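Local coordinates for protein RRNA methyltransferase (Streptomyces viridochromogenes, PDB 1O9G) that methylates N1 of guanosine 2535 in 23S ribosomal RNA with S-adenosyl-L-methionine as methyl donor, conferring resistance to the orthosomycin antibiotic avilamycin, at residues A[79-83]-A[163-169]; A[197-202]-A[240-246]. The protein carries 3 engineered substitutions. All coordinates share one frame; numbering follows the deposited sequence.

Contact 1: A[79-83]-A[163-169]; sequences QVIAS and VLAGSAP
Ser167 OG faces the end of the Gln79 carboxamide, coming in between its oxygen and nitrogen and somewhat off its plane. Ser167 OG is 3.0 Å from Gln79 OE1 and can donate a hydrogen bond to it, although another acceptor also lies near that proton. The amide nitrogen makes a weak hydrogen bond to Thr54 on the adjacent strand. Gln79 reaches the serine because its chain runs extended beyond CG.

Next to this polar pair, further along the strand, the contact turns apolar. Ile81 sends its two branches to different partners. Its chi1 of -56° puts CG1 beside the backbone N and leaves CG2 anti to it. Ile81 CG2 meets Val163 CG1 at 3.6 Å. Ile81 CD1, at the end of the longer branch, meets Leu164 CD2 at 3.9 Å. Ile81 CD1 is also 3.9 Å from Ser167 CB and touches the ring of Pro169. Val163 CG1 bridges two strand residues, since it also lies 3.7 Å from Ser83 OG. That hydroxyl has its hydrogen bond with the indole NE1 of Trp56.

Ser167 is brought back to the strand by a type I' turn from Leu164 to Ser167, closed by a bond from Ser167 N to Leu164 O. Ala165, with positive phi, ends the helix there.

Strand 77-84 lies between parallel strands 53-57 and 147-151 of the Rossmann-like sheet. Val80 and Ala82 point to the other face, against Leu66 of helix 64-72. The face described here receives the end of helix 160-164 and the loop leading to strand 171-175, with Trp56 of strand 53-57 packed alongside.

Contact 2: A[197-202]-A[240-246]; sequences LRSLAS and VRAADVL
Ala201 CB presses against Val245 CG1 at 3.6 Å, where helix 190-203 meets helix 242-247. The valine methyl is set for this by chi1 of 173°, which turns CG1 anti to its backbone N. CG1 rests on the surface of helix 190-203 and touches more than one turn of it. Val245 CG1 lies 3.6 Å from Leu197 O. Val245 CG1 is also 3.8 Å from Arg198 CA. The Leu197 oxygen is already used within its own helix, as acceptor for Ala201 N.

The small side chains of Ala201 and Ala242 let the backbones come close. The CA atoms of Ala201 and Ala242 are 4.7 Å apart, and Ala201 CB also touches the carbonyl oxygen of Ala242. The short helical segments have axes 8.7 Å apart at closest approach and cross at -118°.

Strand 235-241 is inserted, antiparallel, between strands 209-214 and 228-232, as in the 3-2-1-4-5-7-6 sheet of class I methyltransferases. Here it runs directly into helix 242-247, with Arg241 at the N-cap position. Val240, the residue before the cap, packs on Leu197: Val240 CG2 is 3.9 Å from Leu197 CD2, and the two side chains meet at a slant. Ile210 of strand 209-214 touches both.

Toward the outer edge, Leu246 carries CG beside its backbone N, and its branches divide. Leu246 CD2 lies against Ala201 CB at 4.0 Å, while CD1 approaches the carbonyl oxygen of Ala201. The Arg198 side chain crosses that of Val245 at about a right angle and touches its CG1 through CG. The arginine then bends at chi3 and carries the guanidinium away. Ser202 brings its backbone N near Leu246 CD2. Its hydroxyl turns back along its own helix, and Ser202 OG donates a 2.6 Å hydrogen bond to Ser199 O.

Both contacts reach the same seven-stranded sheet, but at different places. Contact 1 lies on strand 77-84, inside the parallel part, and is the nearer to the middle of the chain. Contact 2 sits at the antiparallel end, where strand 235-241 gives way to a helix. Their centres are about 16 Å apart and they do not touch. Contact 1 sets a strand against a helix end and loop; contact 2 sets a helix against a strand end and the helix that follows it. Contact 1 has a polar pair beside its aliphatic residues. Contact 2 has no hydrogen bond across it; its middle is buried, while Arg198, Ser202 and Leu246 reach the surface.

Contact 1: A[79-83]-A[163-169]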
ATOM      1  N   GLN A  79       7.489 -10.105   2.006  1.00 13.73           N
ATOM      2  CA  GLN A  79       7.418  -9.239   3.183  1.00 13.81           C
ATOM      3  C   GLN A  79       6.903  -7.884   2.738  1.00 11.92           C
ATOM      4  O   GLN A  79       7.037  -7.529   1.556  1.00 12.04           O
ATOM      5  CB  GLN A  79       8.775  -9.050   3.849  1.00 18.28           C
ATOM      6  CG  GLN A  79       9.715  -8.288   3.010  1.00 19.88           C
ATOM      7  CD  GLN A  79      11.078  -8.104   3.615  1.00 28.69           C
ATOM      8  OE1 GLN A  79      11.223  -7.390   4.618  1.00 30.94           O
ATOM      9  NE2 GLN A  79      12.098  -8.719   2.994  1.00 34.47           N
ATOM     10  N   VAL A  80       6.358  -7.137   3.674  1.00 11.79           N
ATOM     11  CA  VAL A  80       5.983  -5.760   3.443  1.00 10.31           C
ATOM     12  C   VAL A  80       6.664  -4.858   4.470  1.00  9.97           C
ATOM     13  O   VAL A  80       6.961  -5.251   5.596  1.00 12.53           O
ATOM     14  CB  VAL A  80       4.437  -5.563   3.454  1.00 11.48           C
ATOM     15  CG1 VAL A  80       3.789  -6.388   2.377  1.00 13.44           C
ATOM     16  CG2 VAL A  80       3.826  -5.923   4.769  1.00 14.65           C
ATOM     17  N   ILE A  81       6.883  -3.619   4.011  1.00  9.97           N
ATOM     18  CA  ILE A  81       7.501  -2.583   4.811  1.00  9.83           C
ATOM     19  C   ILE A  81       6.637  -1.343   4.742  1.00 10.12           C
ATOM     20  O   ILE A  81       6.278  -0.911   3.661  1.00 11.11           O
ATOM     21  CB  ILE A  81       8.921  -2.266   4.294  1.00 11.08           C
ATOM     22  CG1 ILE A  81       9.757  -3.563   4.267  1.00 13.96           C
ATOM     23  CG2 ILE A  81       9.551  -1.193   5.146  1.00 13.48           C
ATOM     24  CD1 ILE A  81      11.109  -3.461   3.597  1.00 18.88           C
ATOM     25  N   ALA A  82       6.357  -0.770   5.909  1.00 11.40           N
ATOM     26  CA  ALA A  82       5.590   0.470   6.002  1.00 11.24           C
ATOM     27  C   ALA A  82       6.433   1.542   6.683  1.00 11.51           C
ATOM     28  O   ALA A  82       7.109   1.299   7.677  1.00 12.78           O
ATOM     29  CB  ALA A  82       4.361   0.272   6.778  1.00 11.55           C
ATOM     30  N   SER A  83       6.335   2.742   6.157  1.00 11.33           N
ATOM     31  CA  SER A  83       6.886   3.878   6.865  1.00 12.03           C
ATOM     32  C   SER A  83       6.136   5.154   6.502  1.00 12.40           C
ATOM     33  O   SER A  83       5.448   5.219   5.464  1.00 14.00           O
ATOM     34  CB  SER A  83       8.396   3.998   6.620  1.00 13.90           C
ATOM     35  OG  SER A  83       8.729   4.194   5.258  1.00 14.13           O
ATOM     36  N   VAL A 163      14.824   2.037   7.688  1.00 18.98           N
ATOM     37  CA  VAL A 163      13.514   1.487   7.356  1.00 18.56           C
ATOM     38  C   VAL A 163      13.708   0.128   6.682  1.00 17.79           C
ATOM     39  O   VAL A 163      12.956  -0.802   6.940  1.00 20.60           O
ATOM     40  CB  VAL A 163      12.732   2.436   6.402  1.00 18.34           C
ATOM     41  CG1 VAL A 163      11.420   1.818   5.937  1.00 19.26           C
ATOM     42  CG2 VAL A 163      12.436   3.747   7.098  1.00 19.71           C
ATOM     43  N   LEU A 164      14.669   0.021   5.769  1.00 16.53           N
ATOM     44  CA  LEU A 164      14.788  -1.194   4.964  1.00 16.85           C
ATOM     45  C   LEU A 164      15.429  -2.361   5.723  1.00 17.34           C
ATOM     46  O   LEU A 164      15.138  -3.531   5.432  1.00 18.47           O
ATOM     47  CB  LEU A 164      15.515  -0.881   3.661  1.00 17.24           C
ATOM     48  CG  LEU A 164      14.746   0.084   2.757  1.00 18.51           C
ATOM     49  CD1 LEU A 164      15.505   0.225   1.497  1.00 21.36           C
ATOM     50  CD2 LEU A 164      13.314  -0.393   2.464  1.00 19.26           C
ATOM     51  N   ALA A 165      16.281  -2.039   6.693  1.00 18.74           N
ATOM     52  CA  ALA A 165      16.972  -3.025   7.529  1.00 20.08           C
ATOM     53  C   ALA A 165      17.531  -4.195   6.702  1.00 21.65           C
ATOM     54  O   ALA A 165      17.344  -5.359   7.035  1.00 24.95           O
ATOM     55  CB  ALA A 165      16.061  -3.513   8.634  1.00 22.52           C
ATOM     56  N   GLY A 166      18.183  -3.882   5.594  1.00 21.48           N
ATOM     57  CA  GLY A 166      18.803  -4.899   4.771  1.00 24.58           C
ATOM     58  C   GLY A 166      17.945  -5.474   3.664  1.00 25.64           C
ATOM     59  O   GLY A 166      18.461  -6.207   2.837  1.00 29.51           O
ATOM     60  N   SER A 167      16.647  -5.177   3.661  1.00 23.30           N
ATOM     61  CA  SER A 167      15.775  -5.607   2.566  1.00 24.19           C
ATOM     62  C   SER A 167      15.927  -4.693   1.355  1.00 21.86           C
ATOM     63  O   SER A 167      16.221  -3.499   1.484  1.00 22.26           O
ATOM     64  CB  SER A 167      14.311  -5.582   2.989  1.00 23.77           C
ATOM     65  OG  SER A 167      14.075  -6.466   4.058  1.00 30.77           O
ATOM     66  N   ALA A 168      15.716  -5.275   0.183  1.00 20.94           N
ATOM     67  CA  ALA A 168      15.764  -4.570  -1.097  1.00 19.61           C
ATOM     68  C   ALA A 168      14.384  -4.621  -1.765  1.00 17.22           C
ATOM     69  O   ALA A 168      14.074  -5.571  -2.499  1.00 17.41           O
ATOM     70  CB  ALA A 168      16.829  -5.188  -1.995  1.00 22.59           C
ATOM     71  N   PRO A 169      13.509  -3.647  -1.508  1.00 14.75           N
ATOM     72  CA  PRO A 169      12.167  -3.698  -2.102  1.00 13.91           C
ATOM     73  C   PRO A 169      12.159  -3.777  -3.626  1.00 12.66           C
ATOM     74  O   PRO A 169      12.898  -3.059  -4.275  1.00 14.09           O
ATOM     75  CB  PRO A 169      11.533  -2.421  -1.611  1.00 13.18           C
ATOM     76  CG  PRO A 169      12.224  -2.145  -0.361  1.00 15.06           C
ATOM     77  CD  PRO A 169      13.641  -2.511  -0.589  1.00 14.71           C
TER

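Contact 2: A[197-202]-A[240-246]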
ATOM      1  N   LEU A 197      10.775  10.664  -5.751  1.00 18.15           N
ATOM      2  CA  LEU A 197      11.326   9.601  -6.583  1.00 17.65           C
ATOM      3  C   LEU A 197      12.837   9.471  -6.475  1.00 18.12           C
ATOM      4  O   LEU A 197      13.353   8.366  -6.377  1.00 17.47           O
ATOM      5  CB  LEU A 197      10.931   9.765  -8.034  1.00 18.05           C
ATOM      6  CG  LEU A 197       9.454   9.687  -8.374  1.00 19.42           C
ATOM      7  CD1 LEU A 197       9.304  10.019  -9.848  1.00 21.35           C
ATOM      8  CD2 LEU A 197       8.829   8.367  -8.045  1.00 19.99           C
ATOM      9  N   ARG A 198      13.555  10.591  -6.445  1.00 19.71           N
ATOM     10  CA  ARG A 198      15.005  10.536  -6.328  1.00 20.97           C
ATOM     11  C   ARG A 198      15.436   9.969  -4.988  1.00 19.45           C
ATOM     12  O   ARG A 198      16.375   9.198  -4.919  1.00 20.54           O
ATOM     13  CB  ARG A 198      15.630  11.909  -6.523  1.00 24.30           C
ATOM     14  CG  ARG A 198      15.604  12.409  -7.961  1.00 29.34           C
ATOM     15  CD  ARG A 198      16.510  13.590  -8.192  1.00 37.44           C
ATOM     16  NE  ARG A 198      16.401  14.499  -7.057  1.00 41.56           N
ATOM     17  CZ  ARG A 198      15.576  15.541  -6.972  1.00 43.88           C
ATOM     18  NH1 ARG A 198      14.783  15.890  -7.992  1.00 43.76           N
ATOM     19  NH2 ARG A 198      15.571  16.264  -5.853  1.00 47.02           N
ATOM     20  N   SER A 199      14.747  10.349  -3.925  1.00 18.46           N
ATOM     21  CA  SER A 199      15.071   9.820  -2.613  1.00 18.53           C
ATOM     22  C   SER A 199      14.904   8.303  -2.581  1.00 18.11           C
ATOM     23  O   SER A 199      15.792   7.576  -2.163  1.00 19.32           O
ATOM     24  CB  SER A 199      14.192  10.484  -1.553  1.00 19.74           C
ATOM     25  OG  SER A 199      14.592  10.102  -0.266  1.00 22.98           O
ATOM     26  N   LEU A 200      13.758   7.833  -3.037  1.00 16.55           N
ATOM     27  CA  LEU A 200      13.476   6.407  -3.065  1.00 17.05           C
ATOM     28  C   LEU A 200      14.497   5.662  -3.915  1.00 17.35           C
ATOM     29  O   LEU A 200      14.979   4.619  -3.510  1.00 18.04           O
ATOM     30  CB  LEU A 200      12.064   6.147  -3.586  1.00 17.13           C
ATOM     31  CG  LEU A 200      10.931   6.550  -2.641  1.00 17.86           C
ATOM     32  CD1 LEU A 200       9.574   6.427  -3.321  1.00 19.28           C
ATOM     33  CD2 LEU A 200      10.997   5.732  -1.375  1.00 20.43           C
ATOM     34  N   ALA A 201      14.795   6.168  -5.107  1.00 17.58           N
ATOM     35  CA  ALA A 201      15.651   5.437  -6.032  1.00 19.16           C
ATOM     36  C   ALA A 201      17.060   5.282  -5.462  1.00 20.17           C
ATOM     37  O   ALA A 201      17.748   4.319  -5.780  1.00 22.47           O
ATOM     38  CB  ALA A 201      15.674   6.118  -7.397  1.00 20.92           C
ATOM     39  N   SER A 202      17.481   6.214  -4.610  1.00 19.79           N
ATOM     40  CA  SER A 202      18.797   6.116  -3.974  1.00 22.22           C
ATOM     41  C   SER A 202      18.909   4.898  -3.056  1.00 21.53           C
ATOM     42  O   SER A 202      20.003   4.409  -2.813  1.00 23.70           O
ATOM     43  CB  SER A 202      19.140   7.396  -3.198  1.00 23.40           C
ATOM     44  OG  SER A 202      18.411   7.531  -1.979  1.00 23.48           O
ATOM     45  N   VAL A 240       7.525   4.173 -12.391  1.00 16.62           N
ATOM     46  CA  VAL A 240       8.860   4.389 -12.907  1.00 17.13           C
ATOM     47  C   VAL A 240       9.814   3.328 -12.363  1.00 16.56           C
ATOM     48  O   VAL A 240       9.594   2.724 -11.344  1.00 17.29           O
ATOM     49  CB  VAL A 240       9.420   5.807 -12.523  1.00 17.59           C
ATOM     50  CG1 VAL A 240       8.573   6.916 -13.130  1.00 20.79           C
ATOM     51  CG2 VAL A 240       9.557   5.961 -11.078  1.00 18.53           C
ATOM     52  N   ARG A 241      10.902   3.122 -13.080  1.00 17.09           N
ATOM     53  CA  ARG A 241      11.926   2.221 -12.648  1.00 18.22           C
ATOM     54  C   ARG A 241      12.999   2.978 -11.880  1.00 17.57           C
ATOM     55  O   ARG A 241      13.424   4.032 -12.323  1.00 17.46           O
ATOM     56  CB  ARG A 241      12.558   1.560 -13.862  1.00 19.92           C
ATOM     57  CG  ARG A 241      13.697   0.640 -13.500  1.00 24.23           C
ATOM     58  CD  ARG A 241      13.919  -0.517 -14.431  1.00 29.87           C
ATOM     59  NE  ARG A 241      12.721  -1.301 -14.664  1.00 32.24           N
ATOM     60  CZ  ARG A 241      12.045  -1.364 -15.805  1.00 37.86           C
ATOM     61  NH1 ARG A 241      12.400  -0.609 -16.855  1.00 40.43           N
ATOM     62  NH2 ARG A 241      10.987  -2.190 -15.901  1.00 37.11           N
ATOM     63  N   ALA A 242      13.489   2.389 -10.808  1.00 18.61           N
ATOM     64  CA  ALA A 242      14.499   3.030  -9.952  1.00 19.50           C
ATOM     65  C   ALA A 242      15.730   3.437 -10.765  1.00 18.77           C
ATOM     66  O   ALA A 242      16.161   4.579 -10.676  1.00 19.55           O
ATOM     67  CB  ALA A 242      14.881   2.130  -8.809  1.00 23.45           C
ATOM     68  N   ALA A 243      16.241   2.536 -11.596  1.00 17.96           N
ATOM     69  CA  ALA A 243      17.428   2.832 -12.427  1.00 20.43           C
ATOM     70  C   ALA A 243      17.194   4.040 -13.305  1.00 19.47           C
ATOM     71  O   ALA A 243      18.118   4.835 -13.529  1.00 23.01           O
ATOM     72  CB  ALA A 243      17.803   1.646 -13.272  1.00 22.16           C
ATOM     73  N   ASP A 244      15.988   4.177 -13.842  1.00 18.35           N
ATOM     74  CA  ASP A 244      15.658   5.312 -14.704  1.00 18.60           C
ATOM     75  C   ASP A 244      15.622   6.614 -13.938  1.00 18.53           C
ATOM     76  O   ASP A 244      16.037   7.652 -14.460  1.00 20.27           O
ATOM     77  CB  ASP A 244      14.317   5.111 -15.424  1.00 18.66           C
ATOM     78  CG  ASP A 244      14.332   3.962 -16.422  1.00 22.95           C
ATOM     79  OD1 ASP A 244      15.414   3.564 -16.914  1.00 28.83           O
ATOM     80  OD2 ASP A 244      13.288   3.426 -16.824  1.00 23.36           O
ATOM     81  N   VAL A 245      15.141   6.589 -12.705  1.00 17.84           N
ATOM     82  CA  VAL A 245      15.131   7.789 -11.892  1.00 18.86           C
ATOM     83  C   VAL A 245      16.576   8.277 -11.695  1.00 19.92           C
ATOM     84  O   VAL A 245      16.871   9.459 -11.838  1.00 21.12           O
ATOM     85  CB  VAL A 245      14.478   7.569 -10.542  1.00 20.06           C
ATOM     86  CG1 VAL A 245      14.638   8.782  -9.665  1.00 23.63           C
ATOM     87  CG2 VAL A 245      12.996   7.222 -10.703  1.00 21.09           C
ATOM     88  N   LEU A 246      17.491   7.366 -11.389  1.00 21.84           N
ATOM     89  CA  LEU A 246      18.895   7.739 -11.173  1.00 24.80           C
ATOM     90  C   LEU A 246      19.529   8.318 -12.420  1.00 25.22           C
ATOM     91  O   LEU A 246      20.339   9.231 -12.337  1.00 27.25           O
ATOM     92  CB  LEU A 246      19.724   6.552 -10.687  1.00 27.77           C
ATOM     93  CG  LEU A 246      19.395   6.112  -9.257  1.00 30.49           C
ATOM     94  CD1 LEU A 246      20.373   5.033  -8.818  1.00 35.55           C
ATOM     95  CD2 LEU A 246      19.437   7.298  -8.300  1.00 34.91           C
TER